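Local coordinates for possible adenyl cyclase-associated protein (Cryptosporidium parvum, PDB 2B0R) that probably binds and sequesters monomeric actin, as a member of the cyclase-associated protein family folded as a parallel beta-helix, at residues A[35-39]-A[97-101]; A[85-90]-A[104-108]; A[107-113]-A[127-131]; A[113-119]-A[132-138]. All coordinates share one frame; numbering follows the deposited sequence.

Contact 1: A[35-39]-A[97-101]; sequences RQVVT and ENCVG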
loop_
_atom_site.group_PDB
_atom_site.type_symbol
_atom_site.label_atom_id
_atom_site.label_comp_id
_atom_site.label_asym_id
_atom_site.label_seq_id
_atom_site.Cartn_x
_atom_site.Cartn_y
_atom_site.Cartn_z
ATOM N N ARG A 35 5.265 7.284 -16.284
ATOM C CA ARG A 35 6.282 7.856 -15.320
ATOM C C ARG A 35 7.738 7.537 -15.705
ATOM O O ARG A 35 8.099 6.375 -15.869
ATOM C CB ARG A 35 6.012 7.387 -13.878
ATOM C CG ARG A 35 7.187 7.667 -12.901
ATOM C CD ARG A 35 7.204 6.707 -11.702
ATOM N NE ARG A 35 8.577 6.311 -11.403
ATOM C CZ ARG A 35 8.937 5.381 -10.519
ATOM N NH1 ARG A 35 8.042 4.708 -9.806
ATOM N NH2 ARG A 35 10.212 5.133 -10.350
ATOM N N GLN A 36 8.564 8.580 -15.804
ATOM C CA GLN A 36 9.927 8.476 -16.378
ATOM C C GLN A 36 11.040 8.357 -15.320
ATOM O O GLN A 36 11.185 9.205 -14.431
ATOM C CB GLN A 36 10.223 9.636 -17.363
ATOM C CG GLN A 36 9.143 9.876 -18.447
ATOM C CD GLN A 36 8.833 8.629 -19.277
ATOM O OE1 GLN A 36 9.621 8.221 -20.145
ATOM N NE2 GLN A 36 7.675 8.017 -19.014
ATOM N N VAL A 37 11.829 7.298 -15.434
ATOM C CA VAL A 37 12.792 6.978 -14.399
ATOM C C VAL A 37 13.959 7.954 -14.426
ATOM O O VAL A 37 14.500 8.263 -15.502
ATOM C CB VAL A 37 13.243 5.492 -14.496
ATOM C CG1 VAL A 37 14.710 5.312 -14.143
ATOM C CG2 VAL A 37 12.385 4.654 -13.598
ATOM N N VAL A 38 14.312 8.461 -13.243
ATOM C CA VAL A 38 15.506 9.294 -13.076
ATOM C C VAL A 38 16.743 8.371 -13.082
ATOM O O VAL A 38 17.033 7.700 -12.069
ATOM C CB VAL A 38 15.438 10.163 -11.742
ATOM C CG1 VAL A 38 16.806 10.770 -11.376
ATOM C CG2 VAL A 38 14.353 11.267 -11.846
ATOM N N THR A 39 17.463 8.341 -14.213
ATOM C CA THR A 39 18.674 7.498 -14.365
ATOM C C THR A 39 19.825 8.003 -13.526
ATOM O O THR A 39 19.698 9.030 -12.831
ATOM C CB THR A 39 19.135 7.435 -15.805
ATOM O OG1 THR A 39 19.138 8.760 -16.353
ATOM C CG2 THR A 39 18.198 6.541 -16.621
ATOM N N GLU A 97 14.856 -2.327 -7.952
ATOM C CA GLU A 97 14.358 -1.026 -7.497
ATOM C C GLU A 97 14.196 0.008 -8.601
ATOM O O GLU A 97 15.044 0.119 -9.520
ATOM C CB GLU A 97 15.226 -0.431 -6.406
ATOM C CG GLU A 97 14.534 0.778 -5.811
ATOM C CD GLU A 97 15.336 1.518 -4.786
ATOM O OE1 GLU A 97 16.514 1.162 -4.529
ATOM O OE2 GLU A 97 14.765 2.486 -4.231
ATOM N N ASN A 98 13.094 0.760 -8.500
ATOM C CA ASN A 98 12.865 1.918 -9.336
ATOM C C ASN A 98 12.913 1.534 -10.815
ATOM O O ASN A 98 13.718 2.055 -11.585
ATOM C CB ASN A 98 13.902 3.012 -8.996
ATOM C CG ASN A 98 13.589 4.338 -9.662
ATOM O OD1 ASN A 98 12.472 4.554 -10.129
ATOM N ND2 ASN A 98 14.585 5.229 -9.728
ATOM N N CYS A 99 12.073 0.598 -11.208
ATOM C CA CYS A 99 12.054 0.186 -12.584
ATOM C C CYS A 99 10.645 0.342 -13.117
ATOM O O CYS A 99 9.670 0.188 -12.358
ATOM C CB CYS A 99 12.574 -1.248 -12.720
ATOM S SG CYS A 99 14.346 -1.378 -12.381
ATOM N N VAL A 100 10.519 0.685 -14.401
ATOM C CA VAL A 100 9.215 1.023 -14.930
ATOM C C VAL A 100 8.958 0.398 -16.282
ATOM O O VAL A 100 9.739 0.538 -17.199
ATOM C CB VAL A 100 8.987 2.557 -14.966
ATOM C CG1 VAL A 100 7.544 2.884 -15.414
ATOM C CG2 VAL A 100 9.218 3.170 -13.571
ATOM N N GLY A 101 7.838 -0.297 -16.395
ATOM C CA GLY A 101 7.512 -1.029 -17.608
ATOM C C GLY A 101 8.679 -1.890 -18.015
ATOM O O GLY A 101 9.169 -1.782 -19.146
#
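V37 and V100 mark the closest backbone approach of the two segments, with CA atoms 7.0 Å apart. Residues 35-39 are an irregular arm that forms no hydrogen bond with 97-101, where strand 93-100 turns a corner at N98 and the chain turns again at G101, so side chains make the contact. V37 and V100 point at each other and slide past in opposite directions, V37 CG2 meeting V100 CG2 at 3.5 Å. With CG1 taking the place anti to the backbone N (chi1 -175°), V100 presents CG2 over the centre of the R35 guanidinium, 3.7 Å above its plane, while its CG1 packs on the carbonyl R35 O at 3.6 Å. The guanidinium edge is turned to the N98 amide, the two planes 28° apart; the modelled spacing of their polar atoms is too short to interpret. The main anchor of R35 is instead D119, which forms a salt bridge with NH1. Q81 grips the arm from the adjoining strand 74-81, hydrogen-bonding R35 O and V37 N through its side-chain amide. The N-terminal arm is thus laid against a row of corners of a parallel beta-helix, the fold of the C-terminal domain of cyclase-associated proteins.

Contact 2: A[85-90]-A[104-108]; sequences IIVEQK and FLVNG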
loop_
_atom_site.group_PDB
_atom_site.type_symbol
_atom_site.label_atom_id
_atom_site.label_comp_id
_atom_site.label_asym_id
_atom_site.label_seq_id
_atom_site.Cartn_x
_atom_site.Cartn_y
_atom_site.Cartn_z
ATOM N N ILE A 85 15.015 -7.745 -19.113
ATOM C CA ILE A 85 16.227 -8.237 -18.430
ATOM C C ILE A 85 16.106 -9.749 -18.159
ATOM O O ILE A 85 15.018 -10.249 -17.836
ATOM C CB ILE A 85 16.509 -7.486 -17.123
ATOM C CG1 ILE A 85 16.839 -6.012 -17.407
ATOM C CG2 ILE A 85 17.647 -8.140 -16.361
ATOM C CD1 ILE A 85 15.620 -5.112 -17.476
ATOM N N ILE A 86 17.217 -10.461 -18.322
ATOM C CA ILE A 86 17.230 -11.903 -18.272
ATOM C C ILE A 86 18.389 -12.334 -17.444
ATOM O O ILE A 86 19.542 -12.015 -17.757
ATOM C CB ILE A 86 17.413 -12.532 -19.667
ATOM C CG1 ILE A 86 16.327 -12.055 -20.639
ATOM C CG2 ILE A 86 17.384 -14.050 -19.586
ATOM C CD1 ILE A 86 16.474 -12.617 -22.099
ATOM N N VAL A 87 18.087 -13.082 -16.390
ATOM C CA VAL A 87 19.121 -13.652 -15.531
ATOM C C VAL A 87 19.155 -15.161 -15.764
ATOM O O VAL A 87 18.166 -15.858 -15.560
ATOM C CB VAL A 87 18.887 -13.252 -14.032
ATOM C CG1 VAL A 87 19.913 -13.866 -13.129
ATOM C CG2 VAL A 87 18.946 -11.753 -13.900
ATOM N N GLU A 88 20.276 -15.668 -16.249
ATOM C CA GLU A 88 20.328 -17.073 -16.649
ATOM C C GLU A 88 20.535 -18.008 -15.472
ATOM O O GLU A 88 19.888 -19.046 -15.380
ATOM C CB GLU A 88 21.382 -17.296 -17.719
ATOM C CG GLU A 88 20.994 -16.633 -19.024
ATOM C CD GLU A 88 21.633 -17.254 -20.285
ATOM O OE1 GLU A 88 22.762 -17.824 -20.219
ATOM O OE2 GLU A 88 20.983 -17.130 -21.345
ATOM N N GLN A 89 21.435 -17.643 -14.572
ATOM C CA GLN A 89 21.755 -18.511 -13.473
ATOM C C GLN A 89 20.815 -18.307 -12.301
ATOM O O GLN A 89 20.263 -17.211 -12.086
ATOM C CB GLN A 89 23.195 -18.286 -13.011
ATOM C CG GLN A 89 24.255 -18.420 -14.092
ATOM C CD GLN A 89 24.210 -19.741 -14.804
ATOM O OE1 GLN A 89 24.147 -20.792 -14.184
ATOM N NE2 GLN A 89 24.241 -19.692 -16.116
ATOM N N LYS A 90 20.623 -19.388 -11.552
ATOM C CA LYS A 90 20.108 -19.304 -10.201
ATOM C C LYS A 90 21.151 -18.578 -9.363
ATOM O O LYS A 90 22.347 -18.903 -9.389
ATOM C CB LYS A 90 19.807 -20.696 -9.633
ATOM C CG LYS A 90 18.948 -20.682 -8.387
ATOM C CD LYS A 90 18.368 -22.039 -8.096
ATOM C CE LYS A 90 17.772 -22.086 -6.715
ATOM N NZ LYS A 90 17.302 -23.474 -6.344
ATOM N N PHE A 104 11.195 -9.069 -16.662
ATOM C CA PHE A 104 12.319 -9.823 -16.143
ATOM C C PHE A 104 12.074 -11.291 -16.382
ATOM O O PHE A 104 10.990 -11.791 -16.072
ATOM C CB PHE A 104 12.514 -9.563 -14.635
ATOM C CG PHE A 104 12.769 -8.120 -14.296
ATOM C CD1 PHE A 104 11.716 -7.268 -13.959
ATOM C CD2 PHE A 104 14.045 -7.610 -14.313
ATOM C CE1 PHE A 104 11.953 -5.931 -13.651
ATOM C CE2 PHE A 104 14.283 -6.290 -14.020
ATOM C CZ PHE A 104 13.239 -5.448 -13.691
ATOM N N LEU A 105 13.062 -11.989 -16.934
ATOM C CA LEU A 105 13.019 -13.434 -16.951
ATOM C C LEU A 105 14.132 -13.893 -16.083
ATOM O O LEU A 105 15.256 -13.446 -16.233
ATOM C CB LEU A 105 13.169 -13.995 -18.364
ATOM C CG LEU A 105 12.956 -15.515 -18.543
ATOM C CD1 LEU A 105 11.485 -15.888 -18.654
ATOM C CD2 LEU A 105 13.695 -16.024 -19.790
ATOM N N VAL A 106 13.819 -14.772 -15.139
ATOM C CA VAL A 106 14.824 -15.276 -14.200
ATOM C C VAL A 106 14.763 -16.784 -14.083
ATOM O O VAL A 106 13.730 -17.422 -14.356
ATOM C CB VAL A 106 14.710 -14.626 -12.780
ATOM C CG1 VAL A 106 14.802 -13.102 -12.848
ATOM C CG2 VAL A 106 13.459 -15.068 -12.062
ATOM N N ASN A 107 15.885 -17.363 -13.702
ATOM C CA ASN A 107 15.942 -18.778 -13.404
ATOM C C ASN A 107 15.227 -19.056 -12.053
ATOM O O ASN A 107 14.036 -19.428 -12.011
ATOM C CB ASN A 107 17.392 -19.215 -13.372
ATOM C CG ASN A 107 17.547 -20.698 -13.221
ATOM O OD1 ASN A 107 16.642 -21.396 -12.779
ATOM N ND2 ASN A 107 18.708 -21.188 -13.562
ATOM N N GLY A 108 15.958 -18.875 -10.967
ATOM C CA GLY A 108 15.358 -18.859 -9.662
ATOM C C GLY A 108 16.279 -18.234 -8.650
ATOM O O GLY A 108 17.352 -17.741 -8.995
#
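L105 lies between the I85 carbonyl and the V87 amide, using both its own N-H and its own C=O, in a parallel ladder that is regular for its first two bonds. Its N-H binds I85 O at 2.8 Å, and L105 O receives V87 N at 2.9 Å, both bonds close to straight; the strands 85-87 and 104-106 run 8° from parallel with axes 4.7 Å apart. The next rung, N107 N to V87 O, is weak. There the side chain of N107 takes over: its ND2 donates to E88 O at 3.0 Å, lying in the carbonyl plane although the acceptor is tilted 19° from the amide plane. A chi1 of -174°, which sets CG opposite the backbone N, carries the amide across to the departing 88-90 turn. K90 continues the contact with its aliphatic part, CG resting on G108 O at 3.4 Å, before its extended chain leads away. Packing follows the two faces of the sheet. On the inner one, I85 and F104 run alongside each other from neighbouring strands, with I85 CB 3.7 Å from F104 CD2, and V87 stands beside V106. On the outer one, I86 CG2 and L105 CD2 meet more loosely at 4.2 Å. Strand 64-66 continues the ladder beyond I86 and strand 121-125 beyond F104, while the F104 ring and the V106 methyls face strand 93-100 of the other sheet, against I96 and I94 respectively.

Contact 3: A[107-113]-A[127-131]; sequences NGVISSI and GIVPT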
loop_
_atom_site.group_PDB
_atom_site.type_symbol
_atom_site.label_atom_id
_atom_site.label_comp_id
_atom_site.label_asym_id
_atom_site.label_seq_id
_atom_site.Cartn_x
_atom_site.Cartn_y
_atom_site.Cartn_z
ATOM N N ASN A 107 15.885 -17.363 -13.702
ATOM C CA ASN A 107 15.942 -18.778 -13.404
ATOM C C ASN A 107 15.227 -19.056 -12.053
ATOM O O ASN A 107 14.036 -19.428 -12.011
ATOM C CB ASN A 107 17.392 -19.215 -13.372
ATOM C CG ASN A 107 17.547 -20.698 -13.221
ATOM O OD1 ASN A 107 16.642 -21.396 -12.779
ATOM N ND2 ASN A 107 18.708 -21.188 -13.562
ATOM N N GLY A 108 15.958 -18.875 -10.967
ATOM C CA GLY A 108 15.358 -18.859 -9.662
ATOM C C GLY A 108 16.279 -18.234 -8.650
ATOM O O GLY A 108 17.352 -17.741 -8.995
ATOM N N VAL A 109 15.864 -18.263 -7.385
ATOM C CA VAL A 109 16.716 -17.774 -6.281
ATOM C C VAL A 109 16.753 -18.717 -5.068
ATOM O O VAL A 109 15.844 -19.480 -4.826
ATOM C CB VAL A 109 16.306 -16.345 -5.841
ATOM C CG1 VAL A 109 16.444 -15.382 -7.010
ATOM C CG2 VAL A 109 14.896 -16.321 -5.370
ATOM N N ILE A 110 17.836 -18.669 -4.321
ATOM C CA ILE A 110 17.940 -19.385 -3.079
ATOM C C ILE A 110 16.912 -18.818 -2.094
ATOM O O ILE A 110 16.156 -19.561 -1.450
ATOM C CB ILE A 110 19.398 -19.302 -2.507
ATOM C CG1 ILE A 110 20.377 -20.106 -3.393
ATOM C CG2 ILE A 110 19.461 -19.771 -1.006
ATOM C CD1 ILE A 110 20.120 -21.627 -3.366
ATOM N N SER A 111 16.846 -17.503 -1.984
ATOM C CA SER A 111 15.925 -16.958 -0.991
ATOM C C SER A 111 14.828 -16.128 -1.622
ATOM O O SER A 111 13.705 -16.626 -1.821
ATOM C CB SER A 111 16.673 -16.211 0.121
ATOM O OG SER A 111 17.641 -15.369 -0.453
ATOM N N SER A 112 15.121 -14.884 -1.981
ATOM C CA SER A 112 14.024 -14.031 -2.373
ATOM C C SER A 112 14.282 -13.065 -3.538
ATOM O O SER A 112 15.422 -12.779 -3.886
ATOM C CB SER A 112 13.556 -13.256 -1.145
ATOM O OG SER A 112 14.483 -12.232 -0.883
ATOM N N ILE A 113 13.199 -12.571 -4.133
ATOM C CA ILE A 113 13.298 -11.418 -5.011
ATOM C C ILE A 113 12.560 -10.282 -4.364
ATOM O O ILE A 113 11.416 -10.421 -3.917
ATOM C CB ILE A 113 12.715 -11.688 -6.421
ATOM C CG1 ILE A 113 13.533 -12.782 -7.122
ATOM C CG2 ILE A 113 12.661 -10.361 -7.253
ATOM C CD1 ILE A 113 12.806 -13.449 -8.201
ATOM N N GLY A 127 12.488 -21.464 -12.879
ATOM C CA GLY A 127 12.842 -22.383 -11.789
ATOM C C GLY A 127 12.139 -22.096 -10.467
ATOM O O GLY A 127 10.934 -21.812 -10.438
ATOM N N ILE A 128 12.893 -22.180 -9.374
ATOM C CA ILE A 128 12.337 -21.942 -8.057
ATOM C C ILE A 128 12.595 -20.510 -7.542
ATOM O O ILE A 128 13.729 -20.006 -7.560
ATOM C CB ILE A 128 12.852 -22.978 -6.980
ATOM C CG1 ILE A 128 12.986 -24.389 -7.564
ATOM C CG2 ILE A 128 11.905 -22.991 -5.752
ATOM C CD1 ILE A 128 13.827 -25.434 -6.637
ATOM N N VAL A 129 11.524 -19.872 -7.079
ATOM C CA VAL A 129 11.631 -18.628 -6.307
ATOM C C VAL A 129 10.829 -18.807 -5.024
ATOM O O VAL A 129 9.616 -18.786 -5.059
ATOM C CB VAL A 129 11.162 -17.375 -7.101
ATOM C CG1 VAL A 129 11.249 -16.148 -6.216
ATOM C CG2 VAL A 129 12.018 -17.155 -8.379
ATOM N N PRO A 130 11.510 -19.071 -3.897
ATOM C CA PRO A 130 10.772 -19.339 -2.632
ATOM C C PRO A 130 9.863 -18.172 -2.171
ATOM O O PRO A 130 8.676 -18.397 -1.835
ATOM C CB PRO A 130 11.885 -19.605 -1.606
ATOM C CG PRO A 130 13.101 -19.985 -2.436
ATOM C CD PRO A 130 12.973 -19.199 -3.735
ATOM N N THR A 131 10.404 -16.950 -2.245
ATOM C CA THR A 131 9.823 -15.758 -1.646
ATOM C C THR A 131 9.924 -14.584 -2.601
ATOM O O THR A 131 11.001 -14.331 -3.181
ATOM C CB THR A 131 10.667 -15.388 -0.351
ATOM O OG1 THR A 131 10.450 -16.382 0.634
ATOM C CG2 THR A 131 10.310 -14.051 0.226
#
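N107 and G127 begin a run of paired backbone atoms at a corner of the parallel beta-helix, where successive coils leave one sheet and enter the next. G127 N donates to N107 O at 2.7 Å, reaching it 34° from the carbonyl plane, and G127 O is satisfied in turn by the hydroxyl of S145. Further along, V109 N donates to I128 O, although that oxygen is crowded by G108 and its position is less sure. P130 has no N-H to contribute to the ladder; its ring lies instead against the carbonyl oxygens of V109, I110 and S111. Beyond it the pairing resumes. T131 N makes a weak bond to S111 O at 3.3 Å, whereas T131 O takes a firmer one from I113 N at 3.0 Å, completing the parallel bridge of S112 with T131 that opens the strand pair. The S111 hydroxyl finds its partner in N92 O, which ties this turn to the preceding coil; backbone bonds of I110 with V91 and S111 with N92 join the same two turns. On the T131 face, S112 CB touches T131 CG2 at 3.6 Å. The apolar side is gathered round V129, whose CG1 stands anti to the backbone N (chi1 178°). V109 crosses it obliquely and also places CG2 against P130 CD at 3.8 Å; I113 comes at about a right angle. V129 CG1 has two methyl neighbours at the same distance, V109 CG2 and I113 CD1, each at 3.7 Å.

Contact 4: A[113-119]-A[132-138]; sequences IEIVNCD and ISLDKSN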
loop_
_atom_site.group_PDB
_atom_site.type_symbol
_atom_site.label_atom_id
_atom_site.label_comp_id
_atom_site.label_asym_id
_atom_site.label_seq_id
_atom_site.Cartn_x
_atom_site.Cartn_y
_atom_site.Cartn_z
ATOM N N ILE A 113 13.199 -12.571 -4.133
ATOM C CA ILE A 113 13.298 -11.418 -5.011
ATOM C C ILE A 113 12.560 -10.282 -4.364
ATOM O O ILE A 113 11.416 -10.421 -3.917
ATOM C CB ILE A 113 12.715 -11.688 -6.421
ATOM C CG1 ILE A 113 13.533 -12.782 -7.122
ATOM C CG2 ILE A 113 12.661 -10.361 -7.253
ATOM C CD1 ILE A 113 12.806 -13.449 -8.201
ATOM N N GLU A 114 13.221 -9.157 -4.318
ATOM C CA GLU A 114 12.726 -8.015 -3.638
ATOM C C GLU A 114 12.411 -6.959 -4.676
ATOM O O GLU A 114 13.295 -6.547 -5.477
ATOM C CB GLU A 114 13.815 -7.523 -2.709
ATOM C CG GLU A 114 13.364 -6.684 -1.541
ATOM C CD GLU A 114 14.482 -6.549 -0.497
ATOM O OE1 GLU A 114 14.613 -5.450 0.097
ATOM O OE2 GLU A 114 15.242 -7.547 -0.292
ATOM N N ILE A 115 11.157 -6.521 -4.684
ATOM C CA ILE A 115 10.736 -5.484 -5.628
ATOM C C ILE A 115 10.322 -4.226 -4.850
ATOM O O ILE A 115 9.437 -4.269 -4.010
ATOM C CB ILE A 115 9.658 -6.022 -6.643
ATOM C CG1 ILE A 115 10.155 -7.346 -7.256
ATOM C CG2 ILE A 115 9.391 -4.994 -7.716
ATOM C CD1 ILE A 115 9.319 -7.934 -8.348
ATOM N N VAL A 116 11.009 -3.131 -5.098
ATOM C CA VAL A 116 10.745 -1.884 -4.365
ATOM C C VAL A 116 10.577 -0.684 -5.290
ATOM O O VAL A 116 11.428 -0.425 -6.170
ATOM C CB VAL A 116 11.891 -1.521 -3.388
ATOM C CG1 VAL A 116 11.450 -0.369 -2.479
ATOM C CG2 VAL A 116 12.276 -2.699 -2.572
ATOM N N ASN A 117 9.503 0.070 -5.067
ATOM C CA ASN A 117 9.253 1.300 -5.827
ATOM C C ASN A 117 9.291 1.029 -7.332
ATOM O O ASN A 117 10.043 1.693 -8.079
ATOM C CB ASN A 117 10.287 2.378 -5.461
ATOM C CG ASN A 117 9.794 3.774 -5.746
ATOM O OD1 ASN A 117 10.268 4.444 -6.675
ATOM N ND2 ASN A 117 8.832 4.234 -4.942
ATOM N N CYS A 118 8.514 0.041 -7.783
ATOM C CA CYS A 118 8.479 -0.247 -9.193
ATOM C C CYS A 118 7.084 -0.091 -9.763
ATOM O O CYS A 118 6.099 -0.257 -9.049
ATOM C CB CYS A 118 8.996 -1.654 -9.462
ATOM S SG CYS A 118 10.724 -1.784 -9.291
ATOM N N ASP A 119 7.003 0.200 -11.056
ATOM C CA ASP A 119 5.719 0.304 -11.718
ATOM C C ASP A 119 5.755 -0.447 -13.029
ATOM O O ASP A 119 6.774 -0.453 -13.720
ATOM C CB ASP A 119 5.316 1.775 -11.926
ATOM C CG ASP A 119 5.025 2.488 -10.616
ATOM O OD1 ASP A 119 5.860 3.304 -10.153
ATOM O OD2 ASP A 119 3.960 2.196 -10.028
ATOM N N ILE A 132 8.841 -13.837 -2.744
ATOM C CA ILE A 132 8.896 -12.525 -3.403
ATOM C C ILE A 132 8.298 -11.435 -2.516
ATOM O O ILE A 132 7.268 -11.627 -1.859
ATOM C CB ILE A 132 8.125 -12.482 -4.747
ATOM C CG1 ILE A 132 8.686 -13.492 -5.739
ATOM C CG2 ILE A 132 8.132 -11.025 -5.354
ATOM C CD1 ILE A 132 7.799 -13.641 -7.005
ATOM N N SER A 133 8.924 -10.271 -2.537
ATOM C CA SER A 133 8.428 -9.175 -1.746
ATOM C C SER A 133 8.190 -7.942 -2.600
ATOM O O SER A 133 9.065 -7.512 -3.374
ATOM C CB SER A 133 9.365 -8.922 -0.541
ATOM O OG SER A 133 9.687 -7.565 -0.444
ATOM N N LEU A 134 6.984 -7.397 -2.474
ATOM C CA LEU A 134 6.575 -6.214 -3.229
ATOM C C LEU A 134 6.235 -5.092 -2.292
ATOM O O LEU A 134 5.356 -5.227 -1.443
ATOM C CB LEU A 134 5.335 -6.500 -4.073
ATOM C CG LEU A 134 5.279 -7.700 -4.997
ATOM C CD1 LEU A 134 3.977 -7.650 -5.735
ATOM C CD2 LEU A 134 6.429 -7.706 -5.972
ATOM N N ASP A 135 6.903 -3.973 -2.470
ATOM C CA ASP A 135 6.731 -2.846 -1.596
ATOM C C ASP A 135 6.668 -1.538 -2.405
ATOM O O ASP A 135 7.548 -1.277 -3.242
ATOM C CB ASP A 135 7.866 -2.834 -0.552
ATOM C CG ASP A 135 7.890 -1.555 0.262
ATOM O OD1 ASP A 135 8.829 -0.748 0.077
ATOM O OD2 ASP A 135 6.955 -1.337 1.064
ATOM N N LYS A 136 5.621 -0.736 -2.179
ATOM C CA LYS A 136 5.397 0.520 -2.946
ATOM C C LYS A 136 5.516 0.318 -4.457
ATOM O O LYS A 136 6.291 1.001 -5.127
ATOM C CB LYS A 136 6.365 1.636 -2.517
ATOM C CG LYS A 136 6.264 2.055 -1.068
ATOM C CD LYS A 136 7.367 3.037 -0.735
ATOM C CE LYS A 136 7.430 3.294 0.748
ATOM N NZ LYS A 136 8.826 3.105 1.272
ATOM N N SER A 137 4.753 -0.615 -4.994
ATOM C CA SER A 137 4.880 -0.914 -6.390
ATOM C C SER A 137 3.507 -1.098 -7.017
ATOM O O SER A 137 2.554 -1.445 -6.316
ATOM C CB SER A 137 5.767 -2.168 -6.577
ATOM O OG SER A 137 7.140 -1.911 -6.266
ATOM N N ASN A 138 3.395 -0.884 -8.338
ATOM C CA ASN A 138 2.069 -0.982 -9.008
ATOM C C ASN A 138 2.060 -1.692 -10.363
ATOM O O ASN A 138 2.994 -1.543 -11.161
ATOM C CB ASN A 138 1.422 0.405 -9.121
ATOM C CG ASN A 138 1.566 1.220 -7.837
ATOM O OD1 ASN A 138 0.851 0.986 -6.848
ATOM N ND2 ASN A 138 2.507 2.158 -7.837
#
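I115 and L134 project together from the inner face of two parallel strands, flank against flank, and L134 CD2 reaches I115 CB and I115 CD1, each at 3.7 Å. I113 and I132 stand beside each other on that face. On the other, V116 CG1 runs alongside D135 OD1 at 3.7 Å, while D135 OD2 is held by S156. Four backbone bonds, from S133 N to I113 O through to N117 N to D135 O, keep the strands in register. N117 and K136 then bend both chains with matching positive phi, and S137 bridges the corner: its OG accepts from C118 N at 2.8 Å and donates to D135 O, from above that carbonyl plane. Past the corner D119 and N138 again share a direction, their carboxylate and amide planes 16° apart. N138 ND2 meets the syn lone pair of D119 OD2 at 2.6 Å, a nearly straight bond. D119 OD1 pairs with R35 and N138 OD1 with S159, so both flat groups are held at two ends, which probably fixes their rotation. Strand 93-100 flanks the pair beside 112-116, strand 152-156 lies beyond 131-135, and strands 121-125 and 140-143 of the second sheet cover I113, I132 and L134.

The four contacts follow the parallel beta-helix from coil to coil. Contacts 3 and 4 share I113 and use the same strand, 112-116, contact 3 at its entrance and contact 4 along it to the next corner, with centres about 15 Å apart. Contacts 2 and 3 share N107 and G108, their centres about 10 Å apart, and V106 CG2 touches I113 CD1 at 4.2 Å across the interior. Contact 1 lies at the far corner, about 23 Å from contact 3 between centres, but only about 12 Å from contact 4, which it joins directly: R35 NH1 lies 2.6 Å from D119 OD1, and G101 N probably hydrogen-bonds D119 O at 2.9 Å.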